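Local atomic coordinates of lactococcal phage P2 ORF15 (Lactococcus phage p2, PDB entry 2WZP), a protein that probably serves as the distal tail (Dit) protein of the phage, a structural subunit of the baseplate, the tail-tip assembly used to attach to the host cell. Residues Y165-L170 against K318-A323; N169-K174 against L312-F317; S216-K221 against G305-I310; K237-V242 against V256-Q261. One frame throughout, in Å; residues are numbered along the deposited sequence.

Following the chain from the N terminus, the first of these segments is 165-174, which pairs with 312-323 near the far end; interactions 1 and 2 are successive parts of this one antiparallel pairing and close the widest loops. Inside them lies interaction 3, where 216-221 meets 305-310, and inside that interaction 4, where 237-242 folds back on 256-261. None of the loops cross. Interactions 1 and 2 belong to a six-stranded sheet, interactions 3 and 4 to a four-stranded one. The two sheets pack together through Trp218 on Leu170 and Ile319, Met307 on Phe317, and Leu312 on Ala240 and Val242. Interactions 3 and 4 are joined by a probable hydrogen bond from Ile310 N to Gly241 O.

Interaction 1: Y165-L170 against K318-A323; sequences YTYENL and KIKRKA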
loop_
_atom_site.group_PDB
_atom_site.type_symbol
_atom_site.label_atom_id
_atom_site.label_comp_id
_atom_site.label_asym_id
_atom_site.label_seq_id
_atom_site.Cartn_x
_atom_site.Cartn_y
_atom_site.Cartn_z
ATOM N N TYR M 165 10.420 36.015 -17.239
ATOM C CA TYR M 165 10.906 37.284 -17.706
ATOM C C TYR M 165 10.539 37.461 -19.162
ATOM O O TYR M 165 10.133 36.514 -19.836
ATOM C CB TYR M 165 12.429 37.438 -17.467
ATOM C CG TYR M 165 13.346 36.665 -18.390
ATOM C CD1 TYR M 165 13.744 37.194 -19.617
ATOM C CD2 TYR M 165 13.849 35.425 -18.020
ATOM C CE1 TYR M 165 14.608 36.498 -20.454
ATOM C CE2 TYR M 165 14.708 34.717 -18.849
ATOM C CZ TYR M 165 15.101 35.261 -20.058
ATOM O OH TYR M 165 15.937 34.536 -20.880
ATOM N N THR M 166 10.660 38.700 -19.617
ATOM C CA THR M 166 10.505 39.184 -20.972
ATOM C C THR M 166 11.538 40.264 -21.098
ATOM O O THR M 166 12.021 40.785 -20.080
ATOM C CB THR M 166 9.094 39.743 -21.285
ATOM O OG1 THR M 166 8.782 40.823 -20.421
ATOM C CG2 THR M 166 8.011 38.696 -21.238
ATOM N N TYR M 167 11.877 40.610 -22.337
ATOM C CA TYR M 167 12.822 41.680 -22.568
ATOM C C TYR M 167 12.080 42.870 -23.047
ATOM O O TYR M 167 11.107 42.761 -23.804
ATOM C CB TYR M 167 13.907 41.278 -23.575
ATOM C CG TYR M 167 15.031 40.443 -22.997
ATOM C CD1 TYR M 167 15.866 40.955 -22.006
ATOM C CD2 TYR M 167 15.313 39.172 -23.500
ATOM C CE1 TYR M 167 16.902 40.191 -21.469
ATOM C CE2 TYR M 167 16.382 38.421 -23.009
ATOM C CZ TYR M 167 17.163 38.930 -21.980
ATOM O OH TYR M 167 18.230 38.228 -21.490
ATOM N N GLU M 168 12.532 44.026 -22.601
ATOM C CA GLU M 168 11.981 45.301 -23.025
ATOM C C GLU M 168 13.140 46.146 -23.473
ATOM O O GLU M 168 14.087 46.374 -22.717
ATOM C CB GLU M 168 11.207 45.975 -21.883
ATOM C CG GLU M 168 10.510 47.267 -22.290
ATOM C CD GLU M 168 9.925 48.100 -21.164
ATOM O OE1 GLU M 168 9.219 49.084 -21.481
ATOM O OE2 GLU M 168 10.171 47.788 -19.972
ATOM N N ASN M 169 13.054 46.636 -24.693
ATOM C CA ASN M 169 14.077 47.517 -25.281
ATOM C C ASN M 169 13.612 48.956 -25.205
ATOM O O ASN M 169 12.491 49.251 -25.602
ATOM C CB ASN M 169 14.397 47.077 -26.691
ATOM C CG ASN M 169 15.227 45.810 -26.691
ATOM O OD1 ASN M 169 16.442 45.857 -26.829
ATOM N ND2 ASN M 169 14.619 44.652 -26.429
ATOM N N LEU M 170 14.403 49.808 -24.544
ATOM C CA LEU M 170 14.122 51.229 -24.337
ATOM C C LEU M 170 15.329 52.085 -24.692
ATOM O O LEU M 170 16.459 51.774 -24.306
ATOM C CB LEU M 170 13.766 51.519 -22.872
ATOM C CG LEU M 170 12.509 50.911 -22.255
ATOM C CD1 LEU M 170 12.366 51.353 -20.827
ATOM C CD2 LEU M 170 11.260 51.324 -23.022
ATOM N N LYS M 318 18.227 47.149 -22.503
ATOM C CA LYS M 318 17.565 45.853 -22.677
ATOM C C LYS M 318 17.268 45.410 -21.257
ATOM O O LYS M 318 18.180 45.044 -20.512
ATOM C CB LYS M 318 18.437 44.842 -23.420
ATOM C CG LYS M 318 17.670 43.611 -23.866
ATOM C CD LYS M 318 18.601 42.585 -24.467
ATOM C CE LYS M 318 17.803 41.448 -25.022
ATOM N NZ LYS M 318 18.649 40.402 -25.633
ATOM N N ILE M 319 16.024 45.616 -20.841
ATOM C CA ILE M 319 15.560 45.338 -19.482
ATOM C C ILE M 319 14.972 43.975 -19.382
ATOM O O ILE M 319 14.206 43.570 -20.255
ATOM C CB ILE M 319 14.592 46.440 -19.036
ATOM C CG1 ILE M 319 15.309 47.811 -19.030
ATOM C CG2 ILE M 319 13.981 46.132 -17.683
ATOM C CD1 ILE M 319 14.651 48.809 -19.747
ATOM N N LYS M 320 15.353 43.250 -18.311
ATOM C CA LYS M 320 14.854 41.920 -18.042
ATOM C C LYS M 320 13.720 42.101 -17.052
ATOM O O LYS M 320 13.952 42.211 -15.844
ATOM C CB LYS M 320 15.969 41.000 -17.524
ATOM C CG LYS M 320 15.669 39.547 -17.795
ATOM C CD LYS M 320 16.550 38.616 -16.980
ATOM C CE LYS M 320 17.520 37.782 -17.784
ATOM N NZ LYS M 320 18.363 36.974 -16.878
ATOM N N ARG M 321 12.482 42.202 -17.583
ATOM C CA ARG M 321 11.254 42.388 -16.786
ATOM C C ARG M 321 10.951 41.147 -15.956
ATOM O O ARG M 321 11.334 40.071 -16.362
ATOM C CB ARG M 321 10.081 42.763 -17.691
ATOM C CG ARG M 321 10.332 44.060 -18.462
ATOM C CD ARG M 321 9.137 44.584 -19.195
ATOM N NE ARG M 321 7.963 44.825 -18.374
ATOM C CZ ARG M 321 7.270 45.955 -18.382
ATOM N NH1 ARG M 321 6.188 46.079 -17.626
ATOM N NH2 ARG M 321 7.631 46.962 -19.171
ATOM N N LYS M 322 10.316 41.287 -14.789
ATOM C CA LYS M 322 10.105 40.201 -13.829
ATOM C C LYS M 322 8.640 39.938 -13.515
ATOM O O LYS M 322 7.866 40.879 -13.362
ATOM C CB LYS M 322 10.888 40.553 -12.537
ATOM C CG LYS M 322 10.751 39.615 -11.319
ATOM C CD LYS M 322 11.704 40.042 -10.233
ATOM C CE LYS M 322 11.940 39.024 -9.164
ATOM N NZ LYS M 322 11.059 39.246 -8.011
ATOM N N ALA M 323 8.279 38.649 -13.360
ATOM C CA ALA M 323 6.968 38.163 -12.953
ATOM C C ALA M 323 7.219 36.876 -12.202
ATOM O O ALA M 323 7.687 35.923 -12.808
ATOM C CB ALA M 323 6.100 37.911 -14.170
#
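The Tyr167 ring carries Lys318 CE over the centre of one face, 3.5 Å from the ring centroid, and has Ile319 O at its edge. The Tyr165 ring is met in the same way by Lys320 CE, 4.0 Å from its centroid. Both contacts run diagonally across an antiparallel beta ladder, in which Tyr167 itself faces Lys320, between an outer strand of the six-stranded sheet and its neighbour; all four residues share one face of it. The fully extended Lys318 carries its ammonium on over the phenol, with NZ 4.1 Å from the Tyr167 centroid in a cation-pi contact. Lys320 bends at its third torsion (-114°), and its NZ stays over the Tyr165 face at 4.9 Å from the centroid. Each ammonium also forms a salt bridge, Lys318 with Asp40 and Lys320 with Asp134; the latter carboxylate also bonds Tyr165 OH. In the backbone, Glu168 and Ile319 exchange both N-H...O bonds. On the other face Arg321, bent at its third torsion, reaches across to Glu168, whose carboxylate lies at the guanidinium edge, the two planes 48° apart. That salt bridge runs from Arg321 NH2 to Glu168 OE2 over 2.8 Å, although its hydrogen-bond component is bent and weak.

Interaction 2: N169-K174 against L312-F317; sequences NLTFDK and LSKAEF
Ser313 O takes two donors: Lys174 N at 2.9 Å and, more loosely, a water that also donates to Asp173 OD1. Where 312-317 turns its corner, the water thus joins the Asp173 carboxylate to the backbone. From here an antiparallel ladder runs on, with Phe172 and Ala315 bonded in both directions and Leu170 and Phe317 likewise. Thr171 and Glu316 form a non-hydrogen-bonded backbone pair, and their side chains lie alongside each other. Thr171 OG1 donates to Glu316 OE2 over 2.6 Å, coming from above the carboxylate plane. A bend at the second torsion of Glu316 (-98°) turns its acid group back toward the threonine. Its other oxygen, OE1, lies 3.6 Å from Lys314 NZ, a long salt bridge within the strand. Lys314 runs beside Asp173 as well, but NZ stays 4.7 Å from Asp173 OD1, so the carboxylate lies against the aliphatic part of the chain, CG and CE, and not against the ammonium.

The opposite face is apolar. Phe172 points the edge of its ring at the face of Phe317 in a T-shaped pair, with centroids 5.2 Å apart and planes at 81°. The contact atom, Phe172 CE2, stands 3.5 Å from Phe317 CG, offset toward the rim, while CD2 touches Ala315 CB. Phe227 lies nearly parallel to Phe317, and Met307 and Leu309 of the other sheet reach the same cluster. The two faces therefore divide the chemistry: aromatic packing joins the sheets of the sandwich, while Lys314 probably offsets part of the negative charge of Glu316 and Asp173, near chains of another protein in the assembly.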
loop_
_atom_site.group_PDB
_atom_site.type_symbol
_atom_site.label_atom_id
_atom_site.label_comp_id
_atom_site.label_asym_id
_atom_site.label_seq_id
_atom_site.Cartn_x
_atom_site.Cartn_y
_atom_site.Cartn_z
ATOM N N ASN M 169 13.054 46.636 -24.693
ATOM C CA ASN M 169 14.077 47.517 -25.281
ATOM C C ASN M 169 13.612 48.956 -25.205
ATOM O O ASN M 169 12.491 49.251 -25.602
ATOM C CB ASN M 169 14.397 47.077 -26.691
ATOM C CG ASN M 169 15.227 45.810 -26.691
ATOM O OD1 ASN M 169 16.442 45.857 -26.829
ATOM N ND2 ASN M 169 14.619 44.652 -26.429
ATOM N N LEU M 170 14.403 49.808 -24.544
ATOM C CA LEU M 170 14.122 51.229 -24.337
ATOM C C LEU M 170 15.329 52.085 -24.692
ATOM O O LEU M 170 16.459 51.774 -24.306
ATOM C CB LEU M 170 13.766 51.519 -22.872
ATOM C CG LEU M 170 12.509 50.911 -22.255
ATOM C CD1 LEU M 170 12.366 51.353 -20.827
ATOM C CD2 LEU M 170 11.260 51.324 -23.022
ATOM N N THR M 171 15.075 53.189 -25.389
ATOM C CA THR M 171 16.069 54.184 -25.779
ATOM C C THR M 171 15.786 55.481 -25.020
ATOM O O THR M 171 14.637 55.924 -24.963
ATOM C CB THR M 171 16.003 54.456 -27.290
ATOM O OG1 THR M 171 16.053 53.229 -28.002
ATOM C CG2 THR M 171 17.121 55.357 -27.759
ATOM N N PHE M 172 16.835 56.079 -24.446
ATOM C CA PHE M 172 16.760 57.352 -23.743
ATOM C C PHE M 172 17.655 58.327 -24.492
ATOM O O PHE M 172 18.802 57.990 -24.783
ATOM C CB PHE M 172 17.181 57.191 -22.283
ATOM C CG PHE M 172 16.601 55.960 -21.643
ATOM C CD1 PHE M 172 15.257 55.910 -21.284
ATOM C CD2 PHE M 172 17.403 54.854 -21.375
ATOM C CE1 PHE M 172 14.717 54.758 -20.705
ATOM C CE2 PHE M 172 16.876 53.719 -20.764
ATOM C CZ PHE M 172 15.530 53.670 -20.446
ATOM N N ASP M 173 17.100 59.484 -24.884
ATOM C CA ASP M 173 17.811 60.505 -25.646
ATOM C C ASP M 173 17.788 61.831 -24.910
ATOM O O ASP M 173 16.717 62.307 -24.548
ATOM C CB ASP M 173 17.148 60.698 -27.016
ATOM C CG ASP M 173 17.601 59.732 -28.081
ATOM O OD1 ASP M 173 18.603 60.034 -28.764
ATOM O OD2 ASP M 173 16.894 58.731 -28.307
ATOM N N LYS M 174 18.950 62.457 -24.752
ATOM C CA LYS M 174 19.036 63.750 -24.109
ATOM C C LYS M 174 18.803 64.854 -25.165
ATOM O O LYS M 174 19.697 65.205 -25.939
ATOM C CB LYS M 174 20.347 63.910 -23.327
ATOM C CG LYS M 174 20.360 65.098 -22.372
ATOM C CD LYS M 174 19.537 64.886 -21.110
ATOM C CE LYS M 174 19.492 66.221 -20.396
ATOM N NZ LYS M 174 19.103 66.085 -18.961
ATOM N N LEU M 312 25.167 61.888 -20.485
ATOM C CA LEU M 312 25.025 60.994 -21.638
ATOM C C LEU M 312 24.204 61.674 -22.684
ATOM O O LEU M 312 23.225 62.361 -22.357
ATOM C CB LEU M 312 24.359 59.640 -21.298
ATOM C CG LEU M 312 24.913 58.800 -20.140
ATOM C CD1 LEU M 312 24.079 57.550 -19.957
ATOM C CD2 LEU M 312 26.374 58.408 -20.383
ATOM N N SER M 313 24.555 61.442 -23.953
ATOM C CA SER M 313 23.765 61.983 -25.035
ATOM C C SER M 313 22.601 61.032 -25.333
ATOM O O SER M 313 21.531 61.466 -25.735
ATOM C CB SER M 313 24.632 62.203 -26.265
ATOM O OG SER M 313 25.253 60.999 -26.675
ATOM N N LYS M 314 22.814 59.734 -25.107
ATOM C CA LYS M 314 21.889 58.642 -25.389
ATOM C C LYS M 314 22.281 57.425 -24.541
ATOM O O LYS M 314 23.440 57.300 -24.124
ATOM C CB LYS M 314 22.018 58.285 -26.893
ATOM C CG LYS M 314 20.884 57.453 -27.496
ATOM C CD LYS M 314 21.201 57.040 -28.936
ATOM C CE LYS M 314 19.964 56.925 -29.797
ATOM N NZ LYS M 314 20.237 56.259 -31.104
ATOM N N ALA M 315 21.311 56.530 -24.316
ATOM C CA ALA M 315 21.454 55.241 -23.634
ATOM C C ALA M 315 20.454 54.278 -24.258
ATOM O O ALA M 315 19.311 54.654 -24.531
ATOM C CB ALA M 315 21.188 55.375 -22.141
ATOM N N GLU M 316 20.892 53.050 -24.526
ATOM C CA GLU M 316 20.054 52.006 -25.102
ATOM C C GLU M 316 20.055 50.876 -24.099
ATOM O O GLU M 316 21.108 50.325 -23.788
ATOM C CB GLU M 316 20.618 51.545 -26.456
ATOM C CG GLU M 316 20.541 52.613 -27.531
ATOM C CD GLU M 316 19.376 52.538 -28.496
ATOM O OE1 GLU M 316 19.527 53.010 -29.645
ATOM O OE2 GLU M 316 18.316 51.999 -28.109
ATOM N N PHE M 317 18.876 50.574 -23.569
ATOM C CA PHE M 317 18.656 49.530 -22.571
ATOM C C PHE M 317 17.930 48.297 -23.113
ATOM O O PHE M 317 17.115 48.390 -24.038
ATOM C CB PHE M 317 17.869 50.121 -21.387
ATOM C CG PHE M 317 18.681 50.743 -20.274
ATOM C CD1 PHE M 317 18.346 50.526 -18.946
ATOM C CD2 PHE M 317 19.777 51.553 -20.556
ATOM C CE1 PHE M 317 19.074 51.119 -17.922
ATOM C CE2 PHE M 317 20.532 52.112 -19.529
ATOM C CZ PHE M 317 20.184 51.876 -18.219
HETATM O O HOH W 1 20.368 62.296 -28.626
#

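Interaction 3: S216-K221 against G305-I310; sequences SRWDIK and GQMELI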
loop_
_atom_site.group_PDB
_atom_site.type_symbol
_atom_site.label_atom_id
_atom_site.label_comp_id
_atom_site.label_asym_id
_atom_site.label_seq_id
_atom_site.Cartn_x
_atom_site.Cartn_y
_atom_site.Cartn_z
ATOM N N SER M 216 14.708 61.257 -22.045
ATOM C CA SER M 216 16.011 60.735 -21.620
ATOM C C SER M 216 15.853 59.886 -20.350
ATOM O O SER M 216 16.841 59.434 -19.794
ATOM C CB SER M 216 16.959 61.895 -21.328
ATOM O OG SER M 216 16.558 62.584 -20.153
ATOM N N ARG M 217 14.625 59.700 -19.889
ATOM C CA ARG M 217 14.321 59.025 -18.640
ATOM C C ARG M 217 13.554 57.746 -18.774
ATOM O O ARG M 217 12.720 57.595 -19.663
ATOM C CB ARG M 217 13.522 59.949 -17.739
ATOM C CG ARG M 217 14.281 61.173 -17.245
ATOM C CD ARG M 217 13.620 61.726 -16.014
ATOM N NE ARG M 217 12.186 61.859 -16.204
ATOM C CZ ARG M 217 11.599 63.008 -16.499
ATOM N NH1 ARG M 217 12.319 64.121 -16.606
ATOM N NH2 ARG M 217 10.290 63.061 -16.682
ATOM N N TRP M 218 13.786 56.863 -17.816
ATOM C CA TRP M 218 13.092 55.604 -17.657
ATOM C C TRP M 218 12.088 55.821 -16.549
ATOM O O TRP M 218 12.468 56.177 -15.437
ATOM C CB TRP M 218 14.087 54.503 -17.262
ATOM C CG TRP M 218 13.520 53.121 -17.135
ATOM C CD1 TRP M 218 12.261 52.702 -17.468
ATOM C CD2 TRP M 218 14.220 51.958 -16.664
ATOM N NE1 TRP M 218 12.122 51.361 -17.191
ATOM C CE2 TRP M 218 13.312 50.879 -16.701
ATOM C CE3 TRP M 218 15.531 51.726 -16.198
ATOM C CZ2 TRP M 218 13.665 49.593 -16.271
ATOM C CZ3 TRP M 218 15.888 50.441 -15.799
ATOM C CH2 TRP M 218 14.962 49.396 -15.831
ATOM N N ASP M 219 10.807 55.633 -16.859
ATOM C CA ASP M 219 9.728 55.742 -15.885
ATOM C C ASP M 219 9.487 54.319 -15.372
ATOM O O ASP M 219 8.917 53.468 -16.077
ATOM C CB ASP M 219 8.485 56.375 -16.523
ATOM C CG ASP M 219 7.283 56.472 -15.615
ATOM O OD1 ASP M 219 7.464 56.786 -14.410
ATOM O OD2 ASP M 219 6.159 56.260 -16.107
ATOM N N ILE M 220 10.054 54.035 -14.191
ATOM C CA ILE M 220 10.017 52.708 -13.609
ATOM C C ILE M 220 8.727 52.502 -12.840
ATOM O O ILE M 220 8.490 53.183 -11.841
ATOM C CB ILE M 220 11.304 52.413 -12.807
ATOM C CG1 ILE M 220 12.548 52.657 -13.680
ATOM C CG2 ILE M 220 11.291 50.978 -12.229
ATOM C CD1 ILE M 220 13.724 53.180 -12.944
ATOM N N LYS M 221 7.872 51.586 -13.340
ATOM C CA LYS M 221 6.567 51.278 -12.758
ATOM C C LYS M 221 6.471 49.815 -12.335
ATOM O O LYS M 221 5.584 49.466 -11.555
ATOM C CB LYS M 221 5.421 51.628 -13.737
ATOM C CG LYS M 221 5.554 52.966 -14.478
ATOM C CD LYS M 221 4.412 53.985 -14.248
ATOM C CE LYS M 221 4.451 54.783 -12.947
ATOM N NZ LYS M 221 5.708 55.543 -12.706
ATOM N N GLY M 305 10.011 54.626 -9.607
ATOM C CA GLY M 305 10.468 55.999 -9.674
ATOM C C GLY M 305 10.978 56.249 -11.062
ATOM O O GLY M 305 10.311 55.885 -12.043
ATOM N N GLN M 306 12.183 56.806 -11.166
ATOM C CA GLN M 306 12.753 57.061 -12.493
ATOM C C GLN M 306 14.252 57.038 -12.585
ATOM O O GLN M 306 14.939 57.345 -11.607
ATOM C CB GLN M 306 12.213 58.351 -13.111
ATOM C CG GLN M 306 12.428 59.604 -12.310
ATOM C CD GLN M 306 11.555 60.721 -12.822
ATOM O OE1 GLN M 306 11.935 61.900 -12.740
ATOM N NE2 GLN M 306 10.372 60.383 -13.363
ATOM N N MET M 307 14.754 56.701 -13.788
ATOM C CA MET M 307 16.181 56.724 -14.066
ATOM C C MET M 307 16.523 57.950 -14.931
ATOM O O MET M 307 15.877 58.210 -15.956
ATOM C CB MET M 307 16.688 55.433 -14.742
ATOM C CG MET M 307 18.175 55.402 -14.911
ATOM S SD MET M 307 18.661 54.080 -15.989
ATOM C CE MET M 307 18.551 54.893 -17.583
ATOM N N GLU M 308 17.565 58.676 -14.508
ATOM C CA GLU M 308 18.076 59.813 -15.241
ATOM C C GLU M 308 19.456 59.469 -15.740
ATOM O O GLU M 308 20.140 58.627 -15.156
ATOM C CB GLU M 308 18.129 61.060 -14.346
ATOM C CG GLU M 308 16.746 61.594 -13.978
ATOM C CD GLU M 308 16.756 62.851 -13.139
ATOM O OE1 GLU M 308 15.661 63.416 -12.904
ATOM O OE2 GLU M 308 17.857 63.254 -12.688
ATOM N N LEU M 309 19.855 60.085 -16.845
ATOM C CA LEU M 309 21.176 59.911 -17.421
ATOM C C LEU M 309 22.130 60.890 -16.732
ATOM O O LEU M 309 21.695 61.931 -16.242
ATOM C CB LEU M 309 21.152 60.212 -18.925
ATOM C CG LEU M 309 20.133 59.507 -19.814
ATOM C CD1 LEU M 309 20.326 59.914 -21.281
ATOM C CD2 LEU M 309 20.186 57.988 -19.654
ATOM N N ILE M 310 23.410 60.541 -16.645
ATOM C CA ILE M 310 24.434 61.430 -16.102
ATOM C C ILE M 310 25.452 61.616 -17.206
ATOM O O ILE M 310 26.160 60.662 -17.560
ATOM C CB ILE M 310 25.081 60.987 -14.765
ATOM C CG1 ILE M 310 24.022 60.936 -13.639
ATOM C CG2 ILE M 310 26.267 61.941 -14.411
ATOM C CD1 ILE M 310 24.376 60.212 -12.559
HETATM O O HOH W 2 17.949 62.224 -17.693
#
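Trp218 and Met307 leave the backbone on the same side of the sheet and cross at a slant, their CB atoms 3.7 Å apart. Beyond that, Met307 SD lies in the plane of the indole, at the edge of its six-membered ring and 3.9 Å from Trp218 CE3, a Met-aromatic contact. One face of the indole is taken by Ile220, whose CG1 sits over the ring centre 3.4 Å above the plane; Ile220 CD1 also leans on Met307. With CG of Trp218 set anti to the backbone N (chi1 -177°), the ring projects from the strand toward Leu170 and Ile319 of the other sheet.

On the reverse face, Gln306 sets its amide over the NE corner of the Arg217 guanidinium, with the two planes 19° apart. Gln306 OE1 is 3.5 Å from Arg217 NE, but over the face and at a poor angle, so no hydrogen bond forms. Arg217 uses its NH2 instead in a salt bridge with Asp211. Its CD rests on CG of Glu308, which runs the same way and pairs with Arg243. A water donates to Ser216 OG, which also hydrogen-bonds Asp213 O, and accepts from Leu309 N. Reciprocal backbone bonds link Trp218 with Met307 and Ile220 with Gly305. This is an antiparallel outer strand of the four-stranded sheet, apolar toward the sandwich core and polar outside, in what is probably a galectin-like beta sandwich.

Interaction 4: K237-V242 against V256-Q261; sequences KTPAGV and VFKTEQ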
loop_
_atom_site.group_PDB
_atom_site.type_symbol
_atom_site.label_atom_id
_atom_site.label_comp_id
_atom_site.label_asym_id
_atom_site.label_seq_id
_atom_site.Cartn_x
_atom_site.Cartn_y
_atom_site.Cartn_z
ATOM N N LYS M 237 36.193 64.540 -19.607
ATOM C CA LYS M 237 36.754 64.983 -18.314
ATOM C C LYS M 237 35.639 65.104 -17.255
ATOM O O LYS M 237 35.827 65.775 -16.232
ATOM C CB LYS M 237 37.504 66.367 -18.433
ATOM C CG LYS M 237 38.584 66.517 -19.510
ATOM C CD LYS M 237 39.171 67.931 -19.490
ATOM C CE LYS M 237 39.937 68.254 -20.754
ATOM N NZ LYS M 237 40.216 69.712 -20.885
ATOM N N THR M 238 34.480 64.475 -17.511
ATOM C CA THR M 238 33.304 64.536 -16.643
ATOM C C THR M 238 32.779 63.113 -16.414
ATOM O O THR M 238 32.615 62.380 -17.392
ATOM C CB THR M 238 32.238 65.443 -17.310
ATOM O OG1 THR M 238 32.852 66.669 -17.674
ATOM C CG2 THR M 238 31.014 65.718 -16.426
ATOM N N PRO M 239 32.453 62.720 -15.159
ATOM C CA PRO M 239 31.861 61.391 -14.942
ATOM C C PRO M 239 30.539 61.191 -15.669
ATOM O O PRO M 239 29.775 62.137 -15.868
ATOM C CB PRO M 239 31.679 61.308 -13.418
ATOM C CG PRO M 239 31.825 62.630 -12.914
ATOM C CD PRO M 239 32.606 63.446 -13.883
ATOM N N ALA M 240 30.307 59.961 -16.105
ATOM C CA ALA M 240 29.121 59.554 -16.847
ATOM C C ALA M 240 28.540 58.255 -16.296
ATOM O O ALA M 240 29.253 57.407 -15.739
ATOM C CB ALA M 240 29.462 59.377 -18.316
ATOM N N GLY M 241 27.239 58.123 -16.459
ATOM C CA GLY M 241 26.508 56.940 -16.061
ATOM C C GLY M 241 25.038 57.237 -15.991
ATOM O O GLY M 241 24.536 58.052 -16.763
ATOM N N VAL M 242 24.353 56.607 -15.038
ATOM C CA VAL M 242 22.913 56.731 -14.799
ATOM C C VAL M 242 22.620 56.786 -13.299
ATOM O O VAL M 242 23.350 56.185 -12.514
ATOM C CB VAL M 242 22.112 55.565 -15.461
ATOM C CG1 VAL M 242 22.182 55.632 -16.985
ATOM C CG2 VAL M 242 22.570 54.190 -14.950
ATOM N N VAL M 256 27.953 55.208 -11.946
ATOM C CA VAL M 256 28.690 56.353 -12.505
ATOM C C VAL M 256 30.181 55.997 -12.602
ATOM O O VAL M 256 30.724 55.360 -11.694
ATOM C CB VAL M 256 28.455 57.651 -11.661
ATOM C CG1 VAL M 256 29.061 58.876 -12.325
ATOM C CG2 VAL M 256 26.979 57.889 -11.396
ATOM N N PHE M 257 30.842 56.464 -13.678
ATOM C CA PHE M 257 32.250 56.198 -13.946
ATOM C C PHE M 257 33.034 57.464 -14.248
ATOM O O PHE M 257 32.511 58.375 -14.881
ATOM C CB PHE M 257 32.366 55.283 -15.189
ATOM C CG PHE M 257 31.570 54.000 -15.102
ATOM C CD1 PHE M 257 32.094 52.879 -14.458
ATOM C CD2 PHE M 257 30.292 53.912 -15.661
ATOM C CE1 PHE M 257 31.355 51.709 -14.367
ATOM C CE2 PHE M 257 29.557 52.726 -15.570
ATOM C CZ PHE M 257 30.101 51.635 -14.942
ATOM N N LYS M 258 34.332 57.460 -13.897
ATOM C CA LYS M 258 35.279 58.509 -14.246
ATOM C C LYS M 258 36.526 57.864 -14.830
ATOM O O LYS M 258 37.429 57.444 -14.101
ATOM C CB LYS M 258 35.592 59.471 -13.083
ATOM C CG LYS M 258 36.454 60.674 -13.496
ATOM C CD LYS M 258 35.867 61.501 -14.678
ATOM C CE LYS M 258 36.849 62.532 -15.150
ATOM N NZ LYS M 258 37.845 61.974 -16.103
ATOM N N THR M 259 36.552 57.785 -16.165
ATOM C CA THR M 259 37.649 57.222 -16.955
ATOM C C THR M 259 38.741 58.240 -17.251
ATOM O O THR M 259 38.469 59.430 -17.360
ATOM C CB THR M 259 37.112 56.592 -18.241
ATOM O OG1 THR M 259 36.381 57.571 -18.979
ATOM C CG2 THR M 259 36.214 55.414 -17.970
ATOM N N GLU M 260 39.979 57.765 -17.388
ATOM C CA GLU M 260 41.122 58.594 -17.737
ATOM C C GLU M 260 40.984 59.091 -19.189
ATOM O O GLU M 260 41.258 60.261 -19.463
ATOM C CB GLU M 260 42.422 57.791 -17.568
ATOM C CG GLU M 260 43.619 58.648 -17.173
ATOM C CD GLU M 260 43.548 59.221 -15.767
ATOM O OE1 GLU M 260 43.979 58.517 -14.824
ATOM O OE2 GLU M 260 43.027 60.351 -15.601
ATOM N N GLN M 261 40.525 58.194 -20.102
ATOM C CA GLN M 261 40.312 58.458 -21.529
ATOM C C GLN M 261 38.841 58.392 -21.906
ATOM O O GLN M 261 38.104 57.580 -21.360
ATOM C CB GLN M 261 41.058 57.415 -22.385
ATOM C CG GLN M 261 42.581 57.496 -22.344
ATOM C CD GLN M 261 43.240 56.552 -23.326
ATOM O OE1 GLN M 261 42.593 55.841 -24.102
ATOM N NE2 GLN M 261 44.558 56.532 -23.323
HETATM O O HOH W 3 34.422 59.562 -17.763
#
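Ala240 and Phe257 form one antiparallel hydrogen-bonded pair, with Ala240 N to Phe257 O at 3.0 Å and Phe257 N to Ala240 O at 2.8 Å, followed by the non-hydrogen-bonded pair of Gly241 and Val256. There Gly241 CA and Val256 CA are 4.2 Å apart, with no side chain on the glycine to stand between them.

Pro239 meets Val256 through aliphatic carbons, Pro239 CB to Val256 CG1 at 3.7 Å; the valine's other methyl, CG2, lies toward Val242 O. Ala240 and Phe257 share a face, and CD2 is the ring atom nearest Ala240 O. The rest of the ring packs among Leu288, Met292 and Tyr277, while the alanine methyl meets Leu312. Lys258 crosses Pro239 obliquely: bent at the second and fourth torsions (55° and 83°), its chain brings CD to 3.7 Å from Pro239 N and CE along the backbone of Lys237. The second bend turns the ammonium back to its own segment, where NZ donates to Thr259 O at 2.9 Å. Thr259 OG1 in turn donates to Gln261 O, within the loop that follows the strand. A water accepts from Thr259 N and donates weakly to Thr238 O, bridging the chains where the ladder has ended. The arrangement is the open end of a beta hairpin, formed by strands 240-246 and 251-257 at one margin of the four-stranded sheet.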